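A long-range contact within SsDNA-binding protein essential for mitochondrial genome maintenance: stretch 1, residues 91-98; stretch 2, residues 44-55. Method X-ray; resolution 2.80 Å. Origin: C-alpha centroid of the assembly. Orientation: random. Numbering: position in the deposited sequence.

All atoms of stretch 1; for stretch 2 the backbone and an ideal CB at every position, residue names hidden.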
# COMPACT_ATOMS: atom_id res chain seq x y z
N SER A 91 4.53 7.87 15.45
CA SER A 91 5.85 7.47 15.08
C SER A 91 5.73 6.76 13.77
O SER A 91 4.87 5.90 13.61
CB SER A 91 6.38 6.48 16.07
OG SER A 91 7.50 5.84 15.50
N LEU A 92 6.66 7.07 12.87
CA LEU A 92 6.67 6.54 11.50
C LEU A 92 8.07 6.12 11.22
O LEU A 92 8.96 6.98 11.05
CB LEU A 92 6.31 7.58 10.52
CG LEU A 92 4.85 7.98 10.41
CD1 LEU A 92 4.75 9.15 9.47
CD2 LEU A 92 3.97 6.85 9.90
N VAL A 93 8.30 4.80 11.26
CA VAL A 93 9.63 4.27 11.14
C VAL A 93 9.78 3.72 9.79
O VAL A 93 8.97 2.88 9.36
CB VAL A 93 9.88 3.19 12.19
CG1 VAL A 93 11.21 2.53 11.92
CG2 VAL A 93 9.86 3.84 13.56
N GLN A 94 10.76 4.24 9.06
CA GLN A 94 10.90 3.97 7.62
C GLN A 94 11.21 2.50 7.33
O GLN A 94 12.02 1.94 8.00
CB GLN A 94 11.98 4.87 7.04
CG GLN A 94 12.21 4.67 5.57
CD GLN A 94 13.15 5.68 4.95
OE1 GLN A 94 13.06 6.88 5.22
NE2 GLN A 94 14.07 5.21 4.14
N LYS A 95 10.51 1.89 6.38
CA LYS A 95 10.77 0.52 5.91
C LYS A 95 11.33 0.46 4.50
O LYS A 95 12.02 -0.45 4.13
CB LYS A 95 9.49 -0.29 6.07
CG LYS A 95 9.13 -0.63 7.51
CD LYS A 95 10.44 -0.92 8.31
CE LYS A 95 10.33 -0.99 9.83
NZ LYS A 95 11.58 -0.63 10.56
N ASP A 96 11.11 1.49 3.73
CA ASP A 96 11.56 1.49 2.37
C ASP A 96 11.52 2.86 1.81
O ASP A 96 10.72 3.64 2.28
CB ASP A 96 10.65 0.59 1.59
CG ASP A 96 11.39 -0.43 0.95
OD1 ASP A 96 12.17 -0.10 0.02
OD2 ASP A 96 11.29 -1.52 1.52
N ILE A 97 12.38 3.16 0.85
CA ILE A 97 12.28 4.42 0.18
C ILE A 97 12.55 4.26 -1.28
O ILE A 97 13.42 3.52 -1.66
CB ILE A 97 13.15 5.52 0.82
CG1 ILE A 97 13.05 6.82 -0.01
CG2 ILE A 97 14.58 5.12 0.99
CD1 ILE A 97 13.38 8.05 0.79
N ASN A 98 11.77 4.97 -2.10
CA ASN A 98 11.96 5.13 -3.54
C ASN A 98 12.26 6.62 -3.83
O ASN A 98 11.52 7.50 -3.43
CB ASN A 98 10.67 4.70 -4.20
CG ASN A 98 10.90 3.96 -5.45
OD1 ASN A 98 11.22 4.58 -6.44
ND2 ASN A 98 10.71 2.64 -5.45
N UNK A 44 2.69 17.40 7.15
CA UNK A 44 4.08 17.16 7.51
C UNK A 44 4.18 15.87 8.31
O UNK A 44 3.39 15.66 9.25
CB UNK A 44 4.65 18.34 8.30
N UNK A 45 5.07 14.98 7.92
CA UNK A 45 5.17 13.66 8.58
C UNK A 45 6.60 13.47 8.93
O UNK A 45 7.47 13.70 8.07
CB UNK A 45 4.66 12.51 7.70
N UNK A 46 6.86 13.14 10.20
CA UNK A 46 8.22 12.96 10.65
C UNK A 46 8.57 11.50 10.63
O UNK A 46 7.83 10.66 11.19
CB UNK A 46 8.42 13.54 12.05
N UNK A 47 9.63 11.22 9.90
CA UNK A 47 10.07 9.89 9.60
C UNK A 47 11.29 9.59 10.45
O UNK A 47 12.13 10.47 10.65
CB UNK A 47 10.37 9.73 8.11
N UNK A 48 11.36 8.35 10.95
CA UNK A 48 12.46 7.91 11.75
C UNK A 48 13.07 6.82 10.93
O UNK A 48 12.36 6.02 10.39
CB UNK A 48 12.05 7.45 13.15
N UNK A 49 14.38 6.79 10.87
CA UNK A 49 15.09 5.75 10.15
C UNK A 49 16.18 5.05 10.98
O UNK A 49 17.14 5.69 11.46
CB UNK A 49 15.72 6.35 8.89
N UNK A 50 15.98 3.75 11.20
CA UNK A 50 17.00 2.93 11.81
C UNK A 50 17.75 2.13 10.75
O UNK A 50 18.94 1.97 10.90
CB UNK A 50 16.38 2.00 12.85
N UNK A 51 17.08 1.61 9.73
CA UNK A 51 17.73 0.69 8.77
C UNK A 51 18.92 1.37 8.18
O UNK A 51 18.82 2.33 7.44
CB UNK A 51 16.77 0.25 7.66
N UNK A 52 20.09 0.87 8.58
CA UNK A 52 21.33 1.59 8.32
C UNK A 52 21.61 1.74 6.82
O UNK A 52 22.07 2.81 6.39
CB UNK A 52 22.50 0.87 9.00
N UNK A 53 21.34 0.68 6.03
CA UNK A 53 21.53 0.86 4.59
C UNK A 53 20.72 2.05 4.04
O UNK A 53 21.24 2.82 3.23
CB UNK A 53 21.14 -0.42 3.85
N UNK A 54 19.49 2.20 4.52
CA UNK A 54 18.65 3.32 4.11
C UNK A 54 19.16 4.63 4.68
O UNK A 54 19.14 5.66 4.01
CB UNK A 54 17.20 3.09 4.55
N UNK A 55 19.64 4.60 5.92
CA UNK A 55 20.23 5.79 6.52
C UNK A 55 21.33 6.30 5.59
O UNK A 55 21.43 7.51 5.34
CB UNK A 55 20.78 5.49 7.92

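Position 44 has nothing of stretch 1 within 5.5 Å of its ideal CB, so stretch 1 sets no limit. It is Trp44.

At position 45 the CB points sideways and lies 3.8 Å from Leu92 CD1. An apolar or aromatic side chain would suit. It is Tyr45, which packs there; its hydroxyl is hydrogen-bonded elsewhere in the structure.

Position 46 points sideways into open space, so many residues would fit, polar ones included. It is Asn46. Its main contact is through the backbone, where its O lies 3.5 Å from Leu92 CB.

The CA of position 47 lies 5.1 Å from Leu92 CA, and its CB is on the same sheet face as that leucine. A branched apolar residue would suit the strand and this neighbour. The residue is Ile47. Its CD1 lies 4.0 Å from Leu92 CD1, and its CG2 is 3.6 Å from Gln94 OE1.

Position 48 carries the firm backbone register. Its N donates to Leu92 O at 2.8 Å, and its O accepts from Gln94 N at 2.7 Å. These bonds bracket Val93, its parallel partner, and need no particular side chain. The CB is 4.2 Å from Val93 CG2, on that valine's face. Val, Ile or Thr would suit. It is Thr48, whose CB rests 4.1 Å from Val93 CG2.

At position 49 the CB points sideways, 4.4 Å from Gln94 CB. A compact apolar residue would fit beside the glutamine. It is Val49, with CG2 3.5 Å from Gln94 OE1.

Position 50 leaves the strand. Its CB is sideways, 5.3 Å from Val93 CG1, so a longer apolar side chain could reach that methyl. It is Phe50. Val93 CG1 meets the ring edge, 4.0 Å from CD2.

Position 51 comes right before a helix, which favours Asn, Asp, Ser or Thr. It is Asn51. Its OD1 caps the helix by accepting from the backbone N of position 54 at 2.8 Å.

Positions 52 and 53 are out of reach in the first helical turn, where proline is tolerated. They are Glu52 and Pro53.

Position 54 points toward stretch 1, with its CB 3.8 Å from Gln94 NE2. A donor and an acceptor, NE2 and Lys95 O, lie within range. Gln would serve both; Glu could answer the donor. It is Gln54. Its OE1 accepts from Gln94 NE2 at 2.9 Å, and its NE2 donates to Lys95 O at 3.0 Å.

Position 55 points away and is unconstrained by stretch 1. It is Ile55.

Stretch 2 44-55: WYNITVFNEPQI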
# COMPACT_ATOMS: atom_id res chain seq x y z
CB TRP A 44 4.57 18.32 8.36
CG TRP A 44 4.69 19.53 7.54
CD1 TRP A 44 3.73 20.47 7.25
CD2 TRP A 44 5.86 19.92 6.83
NE1 TRP A 44 4.26 21.43 6.40
CE2 TRP A 44 5.57 21.12 6.15
CE3 TRP A 44 7.15 19.37 6.72
CZ2 TRP A 44 6.49 21.75 5.35
CZ3 TRP A 44 8.10 20.03 5.95
CH2 TRP A 44 7.78 21.20 5.29
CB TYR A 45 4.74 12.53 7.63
CG TYR A 45 3.27 12.53 7.29
CD1 TYR A 45 2.33 12.21 8.25
CD2 TYR A 45 2.82 12.82 5.98
CE1 TYR A 45 0.94 12.21 7.93
CE2 TYR A 45 1.45 12.85 5.67
CZ TYR A 45 0.51 12.55 6.65
OH TYR A 45 -0.83 12.48 6.41
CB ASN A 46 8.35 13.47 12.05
CG ASN A 46 7.98 14.93 12.14
OD1 ASN A 46 8.59 15.79 11.48
ND2 ASN A 46 6.97 15.23 12.95
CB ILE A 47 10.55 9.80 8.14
CG1 ILE A 47 9.48 10.28 7.18
CG2 ILE A 47 10.98 8.38 7.80
CD1 ILE A 47 8.11 9.65 7.39
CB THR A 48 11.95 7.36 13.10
OG1 THR A 48 11.24 8.39 13.82
CG2 THR A 48 13.08 6.88 13.95
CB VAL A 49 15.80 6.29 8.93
CG1 VAL A 49 16.15 5.13 8.02
CG2 VAL A 49 14.91 7.30 8.19
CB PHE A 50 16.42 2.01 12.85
CG PHE A 50 15.83 2.72 14.01
CD1 PHE A 50 16.61 3.27 14.97
CD2 PHE A 50 14.47 2.84 14.13
CE1 PHE A 50 16.04 3.94 16.06
CE2 PHE A 50 13.89 3.50 15.22
CZ PHE A 50 14.69 4.05 16.19
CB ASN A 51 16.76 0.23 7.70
CG ASN A 51 17.42 -0.53 6.53
OD1 ASN A 51 18.19 0.01 5.75
ND2 ASN A 51 17.11 -1.79 6.43
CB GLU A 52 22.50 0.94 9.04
CG GLU A 52 23.64 1.89 9.32
CD GLU A 52 24.83 1.13 9.73
OE1 GLU A 52 25.03 0.92 10.94
OE2 GLU A 52 25.53 0.70 8.82
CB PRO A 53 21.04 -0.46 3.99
CG PRO A 53 21.15 -1.47 5.08
CD PRO A 53 21.18 -0.75 6.40
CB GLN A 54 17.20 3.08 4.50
CG GLN A 54 16.56 2.02 3.64
CD GLN A 54 15.20 1.59 4.13
OE1 GLN A 54 14.42 2.41 4.58
NE2 GLN A 54 14.87 0.33 3.96
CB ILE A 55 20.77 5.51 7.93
CG1 ILE A 55 19.63 5.14 8.88
CG2 ILE A 55 21.54 6.72 8.44
CD1 ILE A 55 20.01 5.13 10.32
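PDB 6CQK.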